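Local coordinates for protein putative hexulose 6 phosphate synthase (Salmonella typhimurium, PDB 3F4W) that is a putative synthase of the orotidine 5'-phosphate decarboxylase / HUMPS family, built as a TIM barrel and assembled from two copies of the chain, at residues A60-M63 against E69-L72; V81-V86 against L90-C95; V106-I111 against R121-A126. All coordinates share one frame; numbering follows the deposited sequence.

Contact 1 of 3, residues A60-M63 against E69-L72; sequences AKIM and ESQL
Ile62 and Glu69 bury more surface here than any other residues of the two segments, and their side chains run alongside one another, each heading for the other's segment. Glu69 holds CG anti to its backbone N (chi1 -180°) and stays extended beyond it, which carries the carboxylate away from the helix toward the strand. The aliphatic part of this acid lies alongside Ile62, with Glu69 CG 3.9 Å from Ile62 CD1 and Glu69 CD 3.8 Å from Ile62 CG1. A long side chain suits the place, since its methylenes pack against isoleucine while its polar end travels on. Glu69 OE1 ends 3.6 Å from Ala60 CB, where the small alanine lets the carboxylate come close to the strand. A water lies 2.6 Å from both Ala60 O and Glu69 OE1 and can bridge strand carbonyl and helix carboxylate, though with more acceptors in reach than protons the pairing is not settled. Isoleucine, branched and apolar, extends the other way, toward the helix, its CD1 reaching 3.3 Å from Ser70 OG. That hydroxyl is hydrogen-bonded to Gly66 O one turn back. The contact joins strand 55-62 to helix 66-75 in a beta-alpha-beta unit. Ile62 also packs on Val83 of strand 80-84, and helix 89-102 closes one flank, where Cys95 touches both Ile62 and Ser70.

Contact 2 of 3, residues V81-V86 against L90-C95; sequences VTVLGV and LTIQSC
Val83 points from the strand into the surface of helix 90-95 and meets three of its residues. Its CB lies 4.0 Å from Cys95 SG, and from there the two methyl groups part. With chi1 at 64°, CG1 sits between the backbone N and the carbonyl carbon and CG2 is anti to N, a setting that turns both methyls to the helix. CG1 meets Ile92 CG1 at 4.0 Å. CG2 touches more: Cys95 SG at 3.8 Å, Ile92 CG1 and, more distantly, Thr91 CG2 at 4.2 Å. A beta-branched valine suits this place because its short fork, rigidly tied to the strand, serves several helix residues at once. Ile92 crosses Val83 at about a right angle. Its CG1 rests against both valine methyls, while CD1 continues toward the end of the strand and approaches Leu84 O at 3.9 Å and Gly85 CA at 4.3 Å. Glycine presents only its backbone to this methyl. Cysteine is small enough for SG to lie against CB and CG2 of the valine. Thr91 offers its methyl to the core and uses OG1 for a hydrogen bond to Asp138 of the second subunit, so one residue serves both the barrel and the dimer. The short axes of strand 81-84 and helix 90-95 run nearly antiparallel, at 169° and 8.8 Å apart, as expected when a helix returns along the outside of a TIM barrel. Strands 55-62 and 105-109 flank the central strand, with Val106 and Val108 of the latter touching Val83, while Val81 packs on Leu73 and Phe74 of helix 66-75.

Contact 3 of 3, residues V106-I111 against R121-A126; sequences VVVDMI and RLLEEA
In the beta-alpha-beta unit made by strand 105-109, helix 116-126 and strand 130-134, Leu123 carries the contact within 121-126, meeting the end of the strand and the loop after it. One of its methyls does the work: Leu123 CD1 lies 3.9 Å from Val108 CG1 and 3.8 Å from Met110 SD. The leucine and the methionine meet tip to tip, whereas Val108 lies at a slant to Leu123. Met110 bends at both chi2 (-67°) and chi3 (-70°), and this folded shape places its CE 4.0 Å from Leu123 CD1. Flexible methionine suits the loop, where it can shape itself to the leucine and also packs on Leu116 and Arg119; compact valine suits the strand itself. In a TIM barrel such apolar residues fill the layer between the sheet and its outer helices, and here the patch is small, 91 Å². Facing otherwise, Asp109 closes the strand with an Asx turn, in which Ile111 N donates to Asp109 OD2 at 2.9 Å, on the anti side of the carboxylate and 29° out of its plane. OD1 is hydrogen-bonded to His134 on strand 130-134. Helix 89-102 borders the patch through Ile92, which packs on Leu123.

Overall arrangement
From the N terminus, the chain passes two barrel strands before contact 1 closes the short loop from strand 55-62 to helix 66-75. Contact 2 closes the next, between strand 80-84 and helix 89-102, and contact 3 the one after, between strand 105-109 and helix 116-126. The three follow in series, none nesting in or crossing another, and cover consecutive strands of the eight-stranded parallel barrel. Contact 2 lies between, its centre about 8 Å from each, while those of contacts 1 and 3 are about 15 Å apart. Backbone hydrogen bonds join neighbouring strands: Ile62 with Leu84, and Val83 with Asp109. All three come within reach of the second subunit, contact 3 through Ile111 alone.

Contact 1 of 3, residues A60-M63 against E69-L72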
# COMPACT_ATOMS: atom_id res chain seq x y z
N ALA A 60 0.07 -3.69 -5.85
CA ALA A 60 0.73 -2.63 -5.10
C ALA A 60 -0.20 -1.95 -4.10
O ALA A 60 0.26 -1.37 -3.11
CB ALA A 60 1.32 -1.60 -6.06
N LYS A 61 -1.51 -2.02 -4.34
CA LYS A 61 -2.49 -1.33 -3.50
C LYS A 61 -2.09 0.13 -3.32
O LYS A 61 -2.02 0.64 -2.19
CB LYS A 61 -2.63 -2.02 -2.14
CG LYS A 61 -3.46 -3.30 -2.17
CD LYS A 61 -3.68 -3.82 -0.75
CE LYS A 61 -4.48 -5.11 -0.75
NZ LYS A 61 -3.65 -6.26 -1.22
N ILE A 62 -1.83 0.80 -4.44
CA ILE A 62 -1.38 2.18 -4.44
C ILE A 62 -2.32 3.13 -3.70
O ILE A 62 -3.55 3.07 -3.87
CB ILE A 62 -1.18 2.67 -5.89
CG1 ILE A 62 -0.06 1.87 -6.56
CG2 ILE A 62 -0.83 4.15 -5.91
CD1 ILE A 62 0.10 2.16 -8.04
N MET A 63 -1.74 3.99 -2.88
CA MET A 63 -2.51 4.94 -2.08
C MET A 63 -2.08 6.37 -2.40
O MET A 63 -2.81 7.32 -2.12
CB MET A 63 -2.30 4.66 -0.59
CG MET A 63 -3.19 5.49 0.34
SD MET A 63 -4.91 4.99 0.23
CE MET A 63 -5.73 6.21 1.26
N GLU A 69 4.51 5.32 -9.20
CA GLU A 69 4.53 3.93 -8.78
C GLU A 69 3.92 3.00 -9.84
O GLU A 69 4.43 1.91 -10.08
CB GLU A 69 3.84 3.76 -7.43
CG GLU A 69 3.84 2.33 -6.95
CD GLU A 69 3.60 2.22 -5.46
OE1 GLU A 69 3.41 1.08 -4.98
OE2 GLU A 69 3.61 3.26 -4.77
N SER A 70 2.84 3.45 -10.48
CA SER A 70 2.23 2.68 -11.56
C SER A 70 3.22 2.44 -12.70
O SER A 70 3.36 1.32 -13.19
CB SER A 70 0.98 3.38 -12.09
OG SER A 70 -0.07 3.33 -11.13
N GLN A 71 3.91 3.50 -13.09
CA GLN A 71 4.86 3.44 -14.20
C GLN A 71 6.02 2.50 -13.88
O GLN A 71 6.45 1.71 -14.72
CB GLN A 71 5.39 4.84 -14.52
CG GLN A 71 6.16 4.96 -15.81
CD GLN A 71 6.65 6.37 -16.06
OE1 GLN A 71 6.28 7.01 -17.05
NE2 GLN A 71 7.48 6.88 -15.16
N LEU A 72 6.53 2.59 -12.66
CA LEU A 72 7.57 1.69 -12.19
C LEU A 72 7.15 0.24 -12.37
O LEU A 72 7.93 -0.61 -12.81
CB LEU A 72 7.86 1.97 -10.71
CG LEU A 72 8.81 0.99 -10.04
CD1 LEU A 72 10.21 1.18 -10.59
CD2 LEU A 72 8.79 1.19 -8.53
O HOH W 1 1.82 0.70 -2.93

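Contact 2 of 3, residues V81-V86 against L90-C95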
# COMPACT_ATOMS: atom_id res chain seq x y z
N VAL A 81 -2.04 -3.13 -12.45
CA VAL A 81 -1.64 -2.68 -11.12
C VAL A 81 -2.90 -2.36 -10.33
O VAL A 81 -3.90 -1.95 -10.90
CB VAL A 81 -0.73 -1.43 -11.16
CG1 VAL A 81 0.55 -1.73 -11.93
CG2 VAL A 81 -1.47 -0.24 -11.77
N THR A 82 -2.84 -2.56 -9.01
CA THR A 82 -3.98 -2.22 -8.17
C THR A 82 -3.78 -0.88 -7.47
O THR A 82 -2.67 -0.56 -7.03
CB THR A 82 -4.28 -3.29 -7.10
OG1 THR A 82 -3.11 -3.52 -6.30
CG2 THR A 82 -4.72 -4.60 -7.74
N VAL A 83 -4.85 -0.11 -7.40
CA VAL A 83 -4.90 1.13 -6.64
C VAL A 83 -6.10 1.01 -5.70
O VAL A 83 -7.09 0.36 -6.03
CB VAL A 83 -5.08 2.35 -7.56
CG1 VAL A 83 -6.42 2.29 -8.29
CG2 VAL A 83 -4.98 3.64 -6.77
N LEU A 84 -6.00 1.61 -4.52
CA LEU A 84 -7.06 1.51 -3.52
C LEU A 84 -8.23 2.43 -3.84
O LEU A 84 -8.05 3.61 -4.10
CB LEU A 84 -6.52 1.86 -2.13
CG LEU A 84 -6.06 0.75 -1.18
CD1 LEU A 84 -5.95 -0.60 -1.85
CD2 LEU A 84 -4.74 1.15 -0.52
N GLY A 85 -9.44 1.87 -3.82
CA GLY A 85 -10.64 2.65 -4.03
C GLY A 85 -10.83 3.73 -2.97
O GLY A 85 -11.52 4.72 -3.21
N VAL A 86 -10.22 3.53 -1.81
CA VAL A 86 -10.37 4.48 -0.71
C VAL A 86 -9.45 5.69 -0.87
O VAL A 86 -9.56 6.65 -0.11
CB VAL A 86 -10.13 3.84 0.67
CG1 VAL A 86 -11.26 2.87 1.01
CG2 VAL A 86 -8.79 3.14 0.72
N LEU A 90 -7.69 11.83 -7.52
CA LEU A 90 -6.46 12.30 -8.16
C LEU A 90 -5.48 11.16 -8.39
O LEU A 90 -4.88 11.03 -9.46
CB LEU A 90 -5.79 13.36 -7.28
CG LEU A 90 -6.07 14.85 -7.49
CD1 LEU A 90 -7.35 15.07 -8.27
CD2 LEU A 90 -6.10 15.59 -6.15
N THR A 91 -5.29 10.35 -7.35
CA THR A 91 -4.37 9.22 -7.40
C THR A 91 -4.87 8.14 -8.35
O THR A 91 -4.11 7.58 -9.13
CB THR A 91 -4.13 8.64 -5.99
OG1 THR A 91 -3.48 9.62 -5.18
CG2 THR A 91 -3.27 7.40 -6.06
N ILE A 92 -6.16 7.84 -8.28
CA ILE A 92 -6.73 6.84 -9.17
C ILE A 92 -6.54 7.28 -10.62
O ILE A 92 -6.16 6.48 -11.47
CB ILE A 92 -8.21 6.59 -8.86
CG1 ILE A 92 -8.32 5.78 -7.56
CG2 ILE A 92 -8.89 5.87 -10.02
CD1 ILE A 92 -9.72 5.59 -7.07
N GLN A 93 -6.77 8.55 -10.88
CA GLN A 93 -6.63 9.09 -12.23
C GLN A 93 -5.18 9.09 -12.73
O GLN A 93 -4.93 8.91 -13.92
CB GLN A 93 -7.25 10.49 -12.31
CG GLN A 93 -8.75 10.49 -12.10
CD GLN A 93 -9.39 11.84 -12.38
OE1 GLN A 93 -10.39 11.93 -13.10
NE2 GLN A 93 -8.82 12.89 -11.81
N SER A 94 -4.23 9.31 -11.82
CA SER A 94 -2.81 9.29 -12.17
C SER A 94 -2.39 7.88 -12.56
O SER A 94 -1.65 7.69 -13.53
CB SER A 94 -1.94 9.76 -11.00
OG SER A 94 -2.03 11.17 -10.85
N CYS A 95 -2.84 6.90 -11.78
CA CYS A 95 -2.57 5.50 -12.09
C CYS A 95 -3.11 5.14 -13.47
O CYS A 95 -2.41 4.55 -14.28
CB CYS A 95 -3.18 4.58 -11.03
SG CYS A 95 -2.44 4.76 -9.39

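Contact 3 of 3, residues V106-I111 against R121-A126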
# COMPACT_ATOMS: atom_id res chain seq x y z
N VAL A 106 -5.42 -0.56 -14.97
CA VAL A 106 -5.52 -0.36 -13.53
C VAL A 106 -6.74 -1.08 -12.97
O VAL A 106 -7.82 -1.06 -13.57
CB VAL A 106 -5.62 1.14 -13.20
CG1 VAL A 106 -6.18 1.35 -11.78
CG2 VAL A 106 -4.25 1.82 -13.35
N VAL A 107 -6.55 -1.74 -11.84
CA VAL A 107 -7.65 -2.38 -11.13
C VAL A 107 -7.86 -1.64 -9.81
O VAL A 107 -6.93 -1.53 -9.01
CB VAL A 107 -7.34 -3.86 -10.82
CG1 VAL A 107 -8.42 -4.45 -9.93
CG2 VAL A 107 -7.20 -4.65 -12.12
N VAL A 108 -9.06 -1.12 -9.59
CA VAL A 108 -9.34 -0.42 -8.35
C VAL A 108 -9.83 -1.42 -7.30
O VAL A 108 -10.90 -2.00 -7.44
CB VAL A 108 -10.40 0.69 -8.53
CG1 VAL A 108 -10.54 1.49 -7.24
CG2 VAL A 108 -10.03 1.60 -9.68
N ASP A 109 -9.01 -1.63 -6.27
CA ASP A 109 -9.35 -2.57 -5.21
C ASP A 109 -10.22 -1.87 -4.17
O ASP A 109 -9.78 -0.92 -3.52
CB ASP A 109 -8.07 -3.11 -4.56
CG ASP A 109 -8.35 -4.15 -3.49
OD1 ASP A 109 -7.44 -4.95 -3.20
OD2 ASP A 109 -9.46 -4.19 -2.93
N MET A 110 -11.45 -2.35 -4.03
CA MET A 110 -12.46 -1.68 -3.22
C MET A 110 -12.46 -2.13 -1.77
O MET A 110 -13.44 -1.93 -1.06
CB MET A 110 -13.84 -1.91 -3.83
CG MET A 110 -13.94 -1.48 -5.27
SD MET A 110 -13.79 0.31 -5.43
CE MET A 110 -15.34 0.82 -4.70
N ILE A 111 -11.36 -2.74 -1.33
CA ILE A 111 -11.27 -3.19 0.05
C ILE A 111 -11.52 -2.03 1.03
O ILE A 111 -10.99 -0.93 0.85
CB ILE A 111 -9.92 -3.88 0.34
CG1 ILE A 111 -9.86 -4.38 1.78
CG2 ILE A 111 -8.75 -2.94 0.04
CD1 ILE A 111 -8.55 -5.06 2.13
N ARG A 121 -20.13 4.84 -8.27
CA ARG A 121 -20.63 5.86 -9.19
C ARG A 121 -19.54 6.89 -9.45
O ARG A 121 -19.29 7.28 -10.59
CB ARG A 121 -21.86 6.56 -8.62
CG ARG A 121 -23.03 5.67 -8.28
CD ARG A 121 -24.21 6.50 -7.75
NE ARG A 121 -25.16 5.69 -7.00
CZ ARG A 121 -25.34 5.78 -5.68
NH1 ARG A 121 -24.65 6.66 -4.97
NH2 ARG A 121 -26.22 4.99 -5.08
N LEU A 122 -18.90 7.32 -8.37
CA LEU A 122 -17.87 8.34 -8.45
C LEU A 122 -16.68 7.87 -9.29
O LEU A 122 -16.18 8.61 -10.14
CB LEU A 122 -17.41 8.70 -7.03
CG LEU A 122 -16.58 9.97 -6.85
CD1 LEU A 122 -16.58 10.39 -5.39
CD2 LEU A 122 -15.17 9.73 -7.33
N LEU A 123 -16.24 6.64 -9.06
CA LEU A 123 -15.04 6.13 -9.72
C LEU A 123 -15.26 5.87 -11.20
O LEU A 123 -14.38 6.15 -12.02
CB LEU A 123 -14.55 4.86 -9.02
CG LEU A 123 -14.14 5.07 -7.56
CD1 LEU A 123 -13.69 3.76 -6.94
CD2 LEU A 123 -13.06 6.14 -7.45
N GLU A 124 -16.42 5.33 -11.54
CA GLU A 124 -16.74 5.07 -12.94
C GLU A 124 -16.81 6.35 -13.75
O GLU A 124 -16.30 6.42 -14.87
CB GLU A 124 -18.04 4.29 -13.06
CG GLU A 124 -17.90 2.82 -12.71
CD GLU A 124 -19.00 1.97 -13.32
OE1 GLU A 124 -18.76 1.36 -14.39
OE2 GLU A 124 -20.10 1.92 -12.74
N GLU A 125 -17.43 7.38 -13.19
CA GLU A 125 -17.54 8.65 -13.90
C GLU A 125 -16.18 9.35 -13.94
O GLU A 125 -15.97 10.27 -14.73
CB GLU A 125 -18.62 9.54 -13.28
CG GLU A 125 -18.31 10.03 -11.89
CD GLU A 125 -19.47 10.78 -11.26
OE1 GLU A 125 -20.63 10.34 -11.43
OE2 GLU A 125 -19.23 11.83 -10.61
N ALA A 126 -15.25 8.89 -13.11
CA ALA A 126 -13.90 9.43 -13.10
C ALA A 126 -12.98 8.69 -14.07
O ALA A 126 -11.86 9.12 -14.32
CB ALA A 126 -13.32 9.40 -11.69